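Local atomic coordinates of mandelate racemase/muconate lactonizing enzyme (Roseovarius nubinhibens ISM, PDB entry 3FVD), a protein that probably catalyses a magnesium-dependent reaction on a substrate not yet established, as a member of the mandelate racemase/muconate lactonizing enzyme family. Residues A[240-245]-A[259-264]; A[6-11]-A[36-41]; A[178-183]-A[208-213]; A[107-112]-A[272-277]. One frame throughout, in Å; residues are numbered along the deposited sequence.

Contact 1: A[240-245]-A[259-264]; sequences IMLDEC and GACEGV. With MG (magnesium ion), chain C.
Met241 pairs with Gly263 and Leu242 with Val264 in parallel bridges, the strand pairing of the beta-alpha-beta crossover that runs through helix 249-257 in the barrel domain. The contact is tight from Ile240 to Leu242. Ile240 O takes Glu262 N at 2.9 Å, nearly end-on to the carbonyl, with Gly263 N a weak second donor, while Leu242 N reaches Gly263 O at 3.0 Å. Leu242 CG lies 3.7 Å from Cys261 CB. Met241 bends at chi2 and chi3 (55° and 70°), which returns SD to the neighbouring strand, 3.3 Å from Val264 C. Glu262 folds back: OE1 accepts Ile240 N at 2.9 Å, and OE2 is held by His231 and Arg235 of the second subunit. At Glu262 a leucine would probably leave Ile240 N, and His231 and Arg235 of that subunit, without their carboxylate partner.

Beyond Leu242 the segments separate. Asp243 and Glu244 touch nothing in 259-264 and turn to the magnesium ion: Glu244 grips it with both oxygens (OE2 2.5 Å, OE1 2.7 Å), Asp243 OD2 lies at 2.7 Å, and two waters and Glu220 also bind it. Asp243 also salt-bridges to Lys267 and Arg270. The metal ligands are all oxygens, chemistry suited to a hard divalent ion.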
loop_
_atom_site.group_PDB
_atom_site.type_symbol
_atom_site.label_atom_id
_atom_site.label_comp_id
_atom_site.label_asym_id
_atom_site.label_seq_id
_atom_site.Cartn_x
_atom_site.Cartn_y
_atom_site.Cartn_z
ATOM N N ILE A 240 -18.221 -2.230 13.271
ATOM C CA ILE A 240 -19.025 -1.723 12.133
ATOM C C ILE A 240 -19.634 -2.947 11.490
ATOM O O ILE A 240 -18.944 -3.929 11.293
ATOM C CB ILE A 240 -18.152 -0.973 11.053
ATOM C CG1 ILE A 240 -17.873 0.474 11.436
ATOM C CG2 ILE A 240 -18.932 -0.881 9.726
ATOM C CD1 ILE A 240 -17.541 0.698 12.843
ATOM N N MET A 241 -20.923 -2.881 11.171
ATOM C CA MET A 241 -21.769 -3.930 10.575
ATOM C C MET A 241 -22.115 -3.334 9.196
ATOM O O MET A 241 -22.578 -2.187 9.116
ATOM C CB MET A 241 -23.046 -4.120 11.453
ATOM C CG MET A 241 -24.324 -5.086 11.077
ATOM S SD MET A 241 -23.890 -6.751 10.743
ATOM C CE MET A 241 -23.396 -7.305 12.437
ATOM N N LEU A 242 -21.852 -4.069 8.108
ATOM C CA LEU A 242 -22.307 -3.632 6.788
ATOM C C LEU A 242 -23.532 -4.383 6.386
ATOM O O LEU A 242 -23.746 -5.481 6.840
ATOM C CB LEU A 242 -21.231 -3.783 5.703
ATOM C CG LEU A 242 -20.000 -2.877 5.948
ATOM C CD1 LEU A 242 -19.088 -3.080 4.852
ATOM C CD2 LEU A 242 -20.371 -1.414 5.971
ATOM N N ASP A 243 -24.326 -3.773 5.513
ATOM C CA ASP A 243 -25.589 -4.312 5.109
ATOM C C ASP A 243 -25.954 -3.883 3.647
ATOM O O ASP A 243 -25.694 -4.596 2.715
ATOM C CB ASP A 243 -26.677 -3.891 6.134
ATOM C CG ASP A 243 -28.100 -4.403 5.767
ATOM O OD1 ASP A 243 -28.206 -5.232 4.852
ATOM O OD2 ASP A 243 -29.129 -3.972 6.391
ATOM N N GLU A 244 -26.564 -2.730 3.480
ATOM C CA GLU A 244 -27.136 -2.336 2.229
ATOM C C GLU A 244 -26.138 -2.160 1.074
ATOM O O GLU A 244 -26.545 -2.329 -0.067
ATOM C CB GLU A 244 -27.921 -1.017 2.381
ATOM C CG GLU A 244 -29.205 -1.135 3.189
ATOM C CD GLU A 244 -29.014 -1.064 4.724
ATOM O OE1 GLU A 244 -27.870 -0.887 5.232
ATOM O OE2 GLU A 244 -30.040 -1.277 5.431
ATOM N N CYS A 245 -24.884 -1.771 1.329
ATOM C CA CYS A 245 -23.923 -1.598 0.205
ATOM C C CYS A 245 -23.380 -2.941 -0.324
ATOM O O CYS A 245 -22.615 -2.954 -1.252
ATOM C CB CYS A 245 -22.744 -0.720 0.566
ATOM S SG CYS A 245 -21.677 -1.457 1.829
ATOM N N GLY A 259 -10.521 -4.146 5.393
ATOM C CA GLY A 259 -10.887 -4.091 6.813
ATOM C C GLY A 259 -12.048 -3.154 7.194
ATOM O O GLY A 259 -11.996 -2.546 8.234
ATOM N N ALA A 260 -13.118 -3.096 6.407
ATOM C CA ALA A 260 -14.175 -2.141 6.605
ATOM C C ALA A 260 -15.186 -2.511 7.720
ATOM O O ALA A 260 -16.046 -1.674 8.084
ATOM C CB ALA A 260 -14.972 -1.965 5.290
ATOM N N CYS A 261 -15.162 -3.745 8.200
ATOM C CA CYS A 261 -16.250 -4.160 9.068
ATOM C C CYS A 261 -15.873 -5.374 9.883
ATOM O O CYS A 261 -14.885 -6.065 9.585
ATOM C CB CYS A 261 -17.487 -4.421 8.227
ATOM S SG CYS A 261 -17.380 -5.814 7.121
ATOM N N GLU A 262 -16.628 -5.629 10.930
ATOM C CA GLU A 262 -16.419 -6.857 11.657
ATOM C C GLU A 262 -17.641 -7.747 11.524
ATOM O O GLU A 262 -17.706 -8.845 12.070
ATOM C CB GLU A 262 -16.086 -6.548 13.098
ATOM C CG GLU A 262 -14.714 -5.928 13.373
ATOM C CD GLU A 262 -14.696 -4.447 13.103
ATOM O OE1 GLU A 262 -15.745 -3.791 13.159
ATOM O OE2 GLU A 262 -13.613 -3.904 12.836
ATOM N N GLY A 263 -18.638 -7.291 10.774
ATOM C CA GLY A 263 -19.779 -8.192 10.504
ATOM C C GLY A 263 -20.595 -7.683 9.348
ATOM O O GLY A 263 -20.399 -6.538 8.907
ATOM N N VAL A 264 -21.506 -8.513 8.851
ATOM C CA VAL A 264 -22.413 -8.128 7.776
ATOM C C VAL A 264 -23.770 -8.726 8.074
ATOM O O VAL A 264 -23.857 -9.733 8.812
ATOM C CB VAL A 264 -21.924 -8.608 6.362
ATOM C CG1 VAL A 264 -20.540 -8.108 6.097
ATOM C CG2 VAL A 264 -21.936 -10.202 6.249
HETATM MG MG MG C . -28.961 -1.626 7.644
HETATM O O HOH W 1 -28.176 0.563 7.757
HETATM O O HOH W 2 -31.454 -1.286 7.935
#

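Contact 2: A[6-11]-A[36-41]; sequences TRLTVF and TYLRID
Arg7 and Asp41 lie side by side and point the same way, their guanidinium and carboxylate planes turned 60° apart. The grip is side-on: NE and NH2 of Arg7 both donate to the single oxygen Asp41 OD1, from the same face of the carboxylate, Arg7 NE at 3.1 Å. Extended at chi1 and chi2, Arg7 turns at chi3 (72°), which carries its guanidinium back over the neighbouring strand. Asp41 OD2 is hydrogen-bonded to Thr47.

Arg39 joins the salt-bridge network through NE, 3.5 Å from Asp41 OD1, charges paired, the oxygen well out of the guanidinium plane. Arg7 NH2 lies over one face, 3.2 Å from Arg39 NH2: like charges, unbonded, gathered round the Asp41 carboxylate, with Phe11 CZ over the opposite face. At the guanidinium edge, Thr9 OG1 takes a weak bond from Arg39 NH2 at 3.4 Å. Water 3 links Thr9 OG1, Arg39 O and Asp41 OD1.

These strands form the antiparallel hairpin 5-22/29-42 of the N-terminal domain, their axes at 165°. Thr9 with Arg39 and Phe11 with Tyr37 are hydrogen-bonded pairs; Thr9 N meets Arg39 O at 2.8 Å. At one end Thr6 and Arg7 both face Asp41, a classic beta bulge, where Thr6 N bonds to Asp41 O.

The other face, bearing Leu8, Val10, Leu38 and Ile40, is apolar. Leu8 and Ile40 run alongside each other, and Leu8 CD2 stands 3.4 Å from Ile40 CG1, unusually tight. Val10 crosses Leu38 at a slant, with Val10 CG2 4.1 Å from Leu38 CD1. Helices 64-78 and 101-119 pack on this face.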
loop_
_atom_site.group_PDB
_atom_site.type_symbol
_atom_site.label_atom_id
_atom_site.label_comp_id
_atom_site.label_asym_id
_atom_site.label_seq_id
_atom_site.Cartn_x
_atom_site.Cartn_y
_atom_site.Cartn_z
ATOM N N THR A 6 -41.617 -27.207 -15.103
ATOM C CA THR A 6 -42.735 -27.494 -15.959
ATOM C C THR A 6 -43.643 -26.288 -16.053
ATOM O O THR A 6 -44.302 -26.066 -17.063
ATOM C CB THR A 6 -43.418 -28.763 -15.381
ATOM O OG1 THR A 6 -43.078 -29.864 -16.224
ATOM C CG2 THR A 6 -44.864 -28.633 -15.218
ATOM N N ARG A 7 -43.641 -25.480 -15.004
ATOM C CA ARG A 7 -44.517 -24.329 -14.945
ATOM C C ARG A 7 -44.006 -23.415 -13.849
ATOM O O ARG A 7 -43.511 -23.879 -12.814
ATOM C CB ARG A 7 -45.956 -24.763 -14.639
ATOM C CG ARG A 7 -47.037 -23.659 -14.765
ATOM C CD ARG A 7 -48.506 -24.200 -14.624
ATOM N NE ARG A 7 -48.810 -24.586 -13.234
ATOM C CZ ARG A 7 -50.007 -25.009 -12.778
ATOM N NH1 ARG A 7 -51.067 -25.111 -13.610
ATOM N NH2 ARG A 7 -50.142 -25.343 -11.482
ATOM N N LEU A 8 -44.155 -22.123 -14.081
ATOM C CA LEU A 8 -43.900 -21.113 -13.086
ATOM C C LEU A 8 -45.168 -20.287 -12.940
ATOM O O LEU A 8 -45.721 -19.813 -13.928
ATOM C CB LEU A 8 -42.763 -20.237 -13.555
ATOM C CG LEU A 8 -41.460 -21.006 -13.819
ATOM C CD1 LEU A 8 -40.558 -20.270 -14.738
ATOM C CD2 LEU A 8 -40.740 -21.211 -12.544
ATOM N N THR A 9 -45.619 -20.092 -11.707
ATOM C CA THR A 9 -46.793 -19.271 -11.475
ATOM C C THR A 9 -46.500 -18.137 -10.516
ATOM O O THR A 9 -45.893 -18.343 -9.493
ATOM C CB THR A 9 -47.919 -20.127 -10.924
ATOM O OG1 THR A 9 -48.100 -21.261 -11.784
ATOM C CG2 THR A 9 -49.225 -19.323 -10.865
ATOM N N VAL A 10 -46.970 -16.939 -10.844
ATOM C CA VAL A 10 -46.584 -15.733 -10.129
ATOM C C VAL A 10 -47.795 -15.184 -9.418
ATOM O O VAL A 10 -48.860 -15.060 -10.024
ATOM C CB VAL A 10 -46.025 -14.687 -11.102
ATOM C CG1 VAL A 10 -45.628 -13.404 -10.385
ATOM C CG2 VAL A 10 -44.817 -15.228 -11.783
ATOM N N PHE A 11 -47.638 -14.857 -8.144
ATOM C CA PHE A 11 -48.707 -14.219 -7.361
ATOM C C PHE A 11 -48.231 -12.899 -6.803
ATOM O O PHE A 11 -47.072 -12.763 -6.371
ATOM C CB PHE A 11 -49.119 -15.084 -6.167
ATOM C CG PHE A 11 -49.651 -16.448 -6.549
ATOM C CD1 PHE A 11 -51.031 -16.658 -6.656
ATOM C CD2 PHE A 11 -48.776 -17.506 -6.809
ATOM C CE1 PHE A 11 -51.528 -17.909 -7.009
ATOM C CE2 PHE A 11 -49.245 -18.749 -7.165
ATOM C CZ PHE A 11 -50.632 -18.966 -7.256
ATOM N N THR A 36 -44.106 -10.832 -4.009
ATOM C CA THR A 36 -44.316 -11.792 -5.039
ATOM C C THR A 36 -44.085 -13.169 -4.476
ATOM O O THR A 36 -43.016 -13.414 -3.893
ATOM C CB THR A 36 -43.308 -11.590 -6.132
ATOM O OG1 THR A 36 -43.472 -10.256 -6.642
ATOM C CG2 THR A 36 -43.539 -12.553 -7.245
ATOM N N TYR A 37 -45.090 -14.054 -4.631
ATOM C CA TYR A 37 -44.914 -15.480 -4.391
ATOM C C TYR A 37 -44.747 -16.167 -5.757
ATOM O O TYR A 37 -45.506 -15.871 -6.713
ATOM C CB TYR A 37 -46.137 -16.082 -3.701
ATOM C CG TYR A 37 -46.169 -16.073 -2.191
ATOM C CD1 TYR A 37 -46.886 -17.035 -1.522
ATOM C CD2 TYR A 37 -45.516 -15.066 -1.426
ATOM C CE1 TYR A 37 -46.934 -17.053 -0.133
ATOM C CE2 TYR A 37 -45.556 -15.082 -0.055
ATOM C CZ TYR A 37 -46.263 -16.073 0.584
ATOM O OH TYR A 37 -46.323 -16.102 1.936
ATOM N N LEU A 38 -43.786 -17.084 -5.851
ATOM C CA LEU A 38 -43.574 -17.810 -7.081
ATOM C C LEU A 38 -43.766 -19.273 -6.798
ATOM O O LEU A 38 -43.237 -19.789 -5.790
ATOM C CB LEU A 38 -42.138 -17.545 -7.588
ATOM C CG LEU A 38 -41.651 -18.362 -8.773
ATOM C CD1 LEU A 38 -42.383 -17.982 -10.051
ATOM C CD2 LEU A 38 -40.126 -18.161 -8.935
ATOM N N ARG A 39 -44.515 -19.964 -7.664
ATOM C CA ARG A 39 -44.628 -21.414 -7.516
ATOM C C ARG A 39 -43.949 -22.040 -8.709
ATOM O O ARG A 39 -44.247 -21.681 -9.853
ATOM C CB ARG A 39 -46.100 -21.892 -7.413
ATOM C CG ARG A 39 -46.226 -23.447 -7.352
ATOM C CD ARG A 39 -47.661 -24.005 -7.430
ATOM N NE ARG A 39 -48.425 -23.431 -8.534
ATOM C CZ ARG A 39 -49.766 -23.303 -8.572
ATOM N NH1 ARG A 39 -50.533 -23.734 -7.532
ATOM N NH2 ARG A 39 -50.351 -22.735 -9.660
ATOM N N ILE A 40 -43.022 -22.948 -8.443
ATOM C CA ILE A 40 -42.401 -23.770 -9.481
ATOM C C ILE A 40 -42.862 -25.227 -9.415
ATOM O O ILE A 40 -42.608 -25.913 -8.403
ATOM C CB ILE A 40 -40.858 -23.772 -9.343
ATOM C CG1 ILE A 40 -40.371 -22.344 -9.317
ATOM C CG2 ILE A 40 -40.231 -24.591 -10.455
ATOM C CD1 ILE A 40 -38.876 -22.179 -9.459
ATOM N N ASP A 41 -43.522 -25.695 -10.483
ATOM C CA ASP A 41 -43.898 -27.106 -10.614
ATOM C C ASP A 41 -42.872 -27.891 -11.428
ATOM O O ASP A 41 -42.192 -27.335 -12.295
ATOM C CB ASP A 41 -45.289 -27.218 -11.287
ATOM C CG ASP A 41 -46.371 -26.533 -10.473
ATOM O OD1 ASP A 41 -47.005 -25.544 -10.940
ATOM O OD2 ASP A 41 -46.568 -26.965 -9.316
HETATM O O HOH W 3 -46.436 -23.160 -11.179
#

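Contact 3: A[178-183]-A[208-213]; sequences ARIEAI and EVLNSV
Val213, Ile180 and Glu181 carry this contact between two successive outer segments of the TIM-barrel domain: helix 173-185 and the end of helix 203-210 with the turn that follows it. Val213 loses more surface than the others and packs against both helix residues. Its CG2 meets Ile180 CG2 at 3.7 Å, the two side chains crossing at about a right angle, and also touches Glu181 CG at 3.6 Å.

Ile180 points toward the opposing segment and uses both of its branches. While CG2 goes to Val213, CG1 stands beside the backbone N (chi1 -75°) and chi2 is extended at 170°, which sends CD1 on to Val209 CG2 at 4.0 Å. Leu210 CD2 lies at the fringe of the same methyl, 4.4 Å from Ile180 CD1. Inward, Ile180 also packs on Phe195 of strand 192-196.

Glu181 slides past Val213 in the opposite direction, its aliphatic part on the valine methyl and its carboxylate going on to the backbone: OE1 accepts Arg214 N, and OE2 more weakly Ala215 N. The turn after helix 203-210 is fastened from within, with Ser212 OG donating to Glu208 O at 2.6 Å.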
loop_
_atom_site.group_PDB
_atom_site.type_symbol
_atom_site.label_atom_id
_atom_site.label_comp_id
_atom_site.label_asym_id
_atom_site.label_seq_id
_atom_site.Cartn_x
_atom_site.Cartn_y
_atom_site.Cartn_z
ATOM N N ALA A 178 -27.122 11.944 21.798
ATOM C CA ALA A 178 -27.978 11.798 23.002
ATOM C C ALA A 178 -28.678 10.437 23.053
ATOM O O ALA A 178 -28.642 9.742 24.097
ATOM C CB ALA A 178 -29.013 12.948 23.067
ATOM N N ARG A 179 -29.279 10.057 21.916
ATOM C CA ARG A 179 -29.845 8.718 21.686
ATOM C C ARG A 179 -28.854 7.593 21.978
ATOM O O ARG A 179 -29.155 6.676 22.745
ATOM C CB ARG A 179 -30.272 8.595 20.250
ATOM C CG ARG A 179 -31.540 9.279 19.953
ATOM C CD ARG A 179 -31.756 9.315 18.501
ATOM N NE ARG A 179 -32.578 10.471 18.176
ATOM C CZ ARG A 179 -32.711 11.000 16.957
ATOM N NH1 ARG A 179 -32.080 10.486 15.900
ATOM N NH2 ARG A 179 -33.497 12.055 16.795
ATOM N N ILE A 180 -27.664 7.659 21.380
ATOM C CA ILE A 180 -26.729 6.583 21.582
ATOM C C ILE A 180 -26.360 6.454 23.036
ATOM O O ILE A 180 -26.341 5.357 23.563
ATOM C CB ILE A 180 -25.485 6.743 20.712
ATOM C CG1 ILE A 180 -25.843 6.373 19.239
ATOM C CG2 ILE A 180 -24.383 5.867 21.231
ATOM C CD1 ILE A 180 -24.756 6.704 18.214
ATOM N N GLU A 181 -25.997 7.552 23.680
ATOM C CA GLU A 181 -25.477 7.462 25.048
ATOM C C GLU A 181 -26.629 7.000 25.959
ATOM O O GLU A 181 -26.417 6.134 26.801
ATOM C CB GLU A 181 -24.887 8.794 25.581
ATOM C CG GLU A 181 -23.458 9.199 25.068
ATOM C CD GLU A 181 -22.269 8.180 25.351
ATOM O OE1 GLU A 181 -21.154 8.685 25.697
ATOM O OE2 GLU A 181 -22.433 6.919 25.225
ATOM N N ALA A 182 -27.825 7.542 25.771
ATOM C CA ALA A 182 -28.980 7.137 26.589
ATOM C C ALA A 182 -29.275 5.626 26.494
ATOM O O ALA A 182 -29.167 4.907 27.512
ATOM C CB ALA A 182 -30.187 7.929 26.212
ATOM N N ILE A 183 -29.606 5.160 25.269
ATOM C CA ILE A 183 -29.886 3.768 24.977
ATOM C C ILE A 183 -28.715 2.873 25.404
ATOM O O ILE A 183 -28.915 1.817 25.998
ATOM C CB ILE A 183 -30.155 3.592 23.507
ATOM C CG1 ILE A 183 -31.410 4.313 23.084
ATOM C CG2 ILE A 183 -30.238 2.111 23.130
ATOM C CD1 ILE A 183 -31.629 4.373 21.582
ATOM N N GLU A 208 -17.824 12.708 13.805
ATOM C CA GLU A 208 -18.207 13.552 14.940
ATOM C C GLU A 208 -19.031 12.785 16.005
ATOM O O GLU A 208 -18.697 12.866 17.177
ATOM C CB GLU A 208 -18.981 14.828 14.519
ATOM C CG GLU A 208 -19.428 15.695 15.667
ATOM C CD GLU A 208 -20.059 16.988 15.169
ATOM O OE1 GLU A 208 -20.454 17.022 13.969
ATOM O OE2 GLU A 208 -20.118 17.991 15.943
ATOM N N VAL A 209 -20.081 12.081 15.625
ATOM C CA VAL A 209 -20.848 11.398 16.641
ATOM C C VAL A 209 -20.136 10.227 17.324
ATOM O O VAL A 209 -19.996 10.230 18.540
ATOM C CB VAL A 209 -22.374 11.207 16.340
ATOM C CG1 VAL A 209 -22.908 11.963 15.120
ATOM C CG2 VAL A 209 -22.898 9.761 16.533
ATOM N N LEU A 210 -19.545 9.324 16.555
ATOM C CA LEU A 210 -18.909 8.186 17.125
ATOM C C LEU A 210 -17.719 8.537 17.935
ATOM O O LEU A 210 -17.449 7.886 18.912
ATOM C CB LEU A 210 -18.590 7.140 16.069
ATOM C CG LEU A 210 -19.881 6.633 15.418
ATOM C CD1 LEU A 210 -19.552 5.629 14.233
ATOM C CD2 LEU A 210 -20.762 5.969 16.504
ATOM N N ASN A 211 -17.011 9.583 17.571
ATOM C CA ASN A 211 -15.911 9.987 18.412
ATOM C C ASN A 211 -16.282 10.917 19.583
ATOM O O ASN A 211 -15.402 11.393 20.293
ATOM C CB ASN A 211 -14.788 10.608 17.559
ATOM C CG ASN A 211 -14.058 9.539 16.738
ATOM O OD1 ASN A 211 -14.106 8.373 17.086
ATOM N ND2 ASN A 211 -13.420 9.928 15.652
ATOM N N SER A 212 -17.574 11.140 19.762
ATOM C CA SER A 212 -18.095 11.940 20.872
ATOM C C SER A 212 -18.718 11.114 22.011
ATOM O O SER A 212 -19.107 11.672 23.005
ATOM C CB SER A 212 -19.201 12.814 20.363
ATOM O OG SER A 212 -18.654 13.841 19.589
ATOM N N VAL A 213 -18.845 9.813 21.812
ATOM C CA VAL A 213 -19.738 8.914 22.558
ATOM C C VAL A 213 -18.834 7.839 23.182
ATOM O O VAL A 213 -17.817 7.509 22.577
ATOM C CB VAL A 213 -20.740 8.361 21.506
ATOM C CG1 VAL A 213 -20.506 6.878 21.032
ATOM C CG2 VAL A 213 -22.071 8.723 21.814
#

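Contact 4: A[107-112]-A[272-277]; sequences IDMACW and GGLTRA
Asp108 supplies the acceptor in three of the four hydrogen bonds that join segment 107-112 of helix 101-119 to segment 272-277. Its OD2 takes two backbone donors from the same face of the carboxylate, Leu274 N at 2.7 Å and Thr275 N at 3.1 Å. Its OD1 uses the syn lone pair for the hydroxyl Thr275 OG1 at 2.6 Å and also accepts from Asn90. Thr275 OG1 is in turn the acceptor for Trp112 NE1 at 2.8 Å, lying 22° out of the indole plane, so the hydroxyl relays between the two side chains.

The two backbone donors open helix 274-287, with Gly273 at its N-cap position; the carboxylate probably interacts favourably with the helix dipole. The contact thereby joins helix 101-119 of the N-terminal domain to the barrel domain. A leucine in place of Asp108 would probably leave both of these N-H groups, and the threonine hydroxyl, without their acceptor.

Apolar contact comes from Leu274, whose CB sits over the face of the Trp112 five-membered ring in a CH-pi contact, 3.8 Å from its centroid. Close approach also bears on Gly273: any CB there would fall 2.8 Å from Asp108 OD2.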
loop_
_atom_site.group_PDB
_atom_site.type_symbol
_atom_site.label_atom_id
_atom_site.label_comp_id
_atom_site.label_asym_id
_atom_site.label_seq_id
_atom_site.Cartn_x
_atom_site.Cartn_y
_atom_site.Cartn_z
ATOM N N ILE A 107 -36.697 -17.316 -7.145
ATOM C CA ILE A 107 -36.570 -18.498 -8.011
ATOM C C ILE A 107 -35.657 -19.511 -7.351
ATOM O O ILE A 107 -35.970 -20.672 -7.277
ATOM C CB ILE A 107 -35.988 -18.135 -9.379
ATOM C CG1 ILE A 107 -36.959 -17.214 -10.097
ATOM C CG2 ILE A 107 -35.635 -19.402 -10.158
ATOM C CD1 ILE A 107 -36.311 -16.283 -11.050
ATOM N N ASP A 108 -34.531 -19.045 -6.848
ATOM C CA ASP A 108 -33.568 -19.908 -6.162
ATOM C C ASP A 108 -34.146 -20.565 -4.877
ATOM O O ASP A 108 -33.838 -21.729 -4.540
ATOM C CB ASP A 108 -32.333 -19.075 -5.814
ATOM C CG ASP A 108 -31.303 -19.857 -5.014
ATOM O OD1 ASP A 108 -30.465 -20.559 -5.634
ATOM O OD2 ASP A 108 -31.324 -19.741 -3.750
ATOM N N MET A 109 -34.946 -19.793 -4.151
ATOM C CA MET A 109 -35.595 -20.267 -2.929
ATOM C C MET A 109 -36.516 -21.439 -3.300
ATOM O O MET A 109 -36.495 -22.469 -2.652
ATOM C CB MET A 109 -36.391 -19.102 -2.340
ATOM C CG MET A 109 -36.875 -19.246 -0.871
ATOM S SD MET A 109 -37.886 -17.882 -0.281
ATOM C CE MET A 109 -36.818 -16.520 -0.769
ATOM N N ALA A 110 -37.306 -21.296 -4.366
ATOM C CA ALA A 110 -38.194 -22.383 -4.800
ATOM C C ALA A 110 -37.425 -23.625 -5.261
ATOM O O ALA A 110 -37.878 -24.738 -5.003
ATOM C CB ALA A 110 -39.161 -21.927 -5.872
ATOM N N CYS A 111 -36.263 -23.455 -5.907
ATOM C CA CYS A 111 -35.496 -24.617 -6.281
ATOM C C CYS A 111 -34.948 -25.322 -5.059
ATOM O O CYS A 111 -34.932 -26.551 -5.035
ATOM C CB CYS A 111 -34.399 -24.275 -7.246
ATOM S SG CYS A 111 -35.081 -23.640 -8.858
ATOM N N TRP A 112 -34.511 -24.556 -4.056
ATOM C CA TRP A 112 -33.995 -25.147 -2.822
ATOM C C TRP A 112 -35.081 -25.977 -2.121
ATOM O O TRP A 112 -34.791 -27.081 -1.612
ATOM C CB TRP A 112 -33.453 -24.080 -1.874
ATOM C CG TRP A 112 -32.031 -23.773 -2.027
ATOM C CD1 TRP A 112 -31.489 -22.755 -2.763
ATOM C CD2 TRP A 112 -30.935 -24.435 -1.395
ATOM N NE1 TRP A 112 -30.125 -22.737 -2.632
ATOM C CE2 TRP A 112 -29.748 -23.748 -1.792
ATOM C CE3 TRP A 112 -30.830 -25.562 -0.547
ATOM C CZ2 TRP A 112 -28.470 -24.133 -1.374
ATOM C CZ3 TRP A 112 -29.559 -25.963 -0.122
ATOM C CH2 TRP A 112 -28.374 -25.242 -0.550
ATOM N N GLY A 272 -29.446 -12.299 -4.065
ATOM C CA GLY A 272 -29.905 -13.202 -5.085
ATOM C C GLY A 272 -30.333 -14.597 -4.650
ATOM O O GLY A 272 -30.433 -15.494 -5.479
ATOM N N GLY A 273 -30.651 -14.810 -3.382
ATOM C CA GLY A 273 -31.108 -16.141 -2.993
ATOM C C GLY A 273 -30.260 -16.835 -1.983
ATOM O O GLY A 273 -29.317 -16.267 -1.469
ATOM N N LEU A 274 -30.577 -18.097 -1.746
ATOM C CA LEU A 274 -29.965 -18.898 -0.736
ATOM C C LEU A 274 -28.616 -19.409 -1.178
ATOM O O LEU A 274 -27.702 -19.522 -0.396
ATOM C CB LEU A 274 -30.875 -20.107 -0.464
ATOM C CG LEU A 274 -31.527 -20.201 0.888
ATOM C CD1 LEU A 274 -31.453 -18.854 1.629
ATOM C CD2 LEU A 274 -32.942 -20.695 0.664
ATOM N N THR A 275 -28.488 -19.710 -2.455
ATOM C CA THR A 275 -27.227 -20.239 -2.969
ATOM C C THR A 275 -26.182 -19.144 -2.808
ATOM O O THR A 275 -25.112 -19.359 -2.264
ATOM C CB THR A 275 -27.413 -20.613 -4.465
ATOM O OG1 THR A 275 -28.419 -21.659 -4.576
ATOM C CG2 THR A 275 -26.059 -20.997 -5.131
ATOM N N ARG A 276 -26.512 -17.945 -3.265
ATOM C CA ARG A 276 -25.557 -16.870 -3.100
ATOM C C ARG A 276 -25.373 -16.472 -1.612
ATOM O O ARG A 276 -24.281 -16.081 -1.190
ATOM C CB ARG A 276 -25.993 -15.657 -3.924
ATOM C CG ARG A 276 -26.007 -15.859 -5.483
ATOM C CD ARG A 276 -24.649 -15.623 -6.202
ATOM N NE ARG A 276 -24.738 -15.941 -7.636
ATOM C CZ ARG A 276 -24.511 -17.170 -8.171
ATOM N NH1 ARG A 276 -24.635 -17.364 -9.473
ATOM N NH2 ARG A 276 -24.173 -18.223 -7.406
ATOM N N ALA A 277 -26.445 -16.554 -0.819
ATOM C CA ALA A 277 -26.367 -16.158 0.608
ATOM C C ALA A 277 -25.499 -17.136 1.335
ATOM O O ALA A 277 -24.690 -16.780 2.159
ATOM C CB ALA A 277 -27.785 -16.053 1.238
#

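How the contacts relate
Contacts 2 and 4 are the one pair here that touch. The apolar face of the hairpin rests on helix 101-119, with Leu38 CD2 3.5 Å from Ile107 CG1 and Ile40 CD1 3.6 Å from Ala110 CB. Contact 4 then carries this N-terminal domain onto the barrel, its nearest atoms about 8 Å from contact 1, where the magnesium is bound. Contact 3 belongs to the barrel too, on the same side of the chain's centre as contact 1 and about 6 Å from it at the nearest atoms, yet the side chain of Leu210 remains about 14 Å from the metal. Contacts 2 and 3 are farthest apart, about 47 Å between centres.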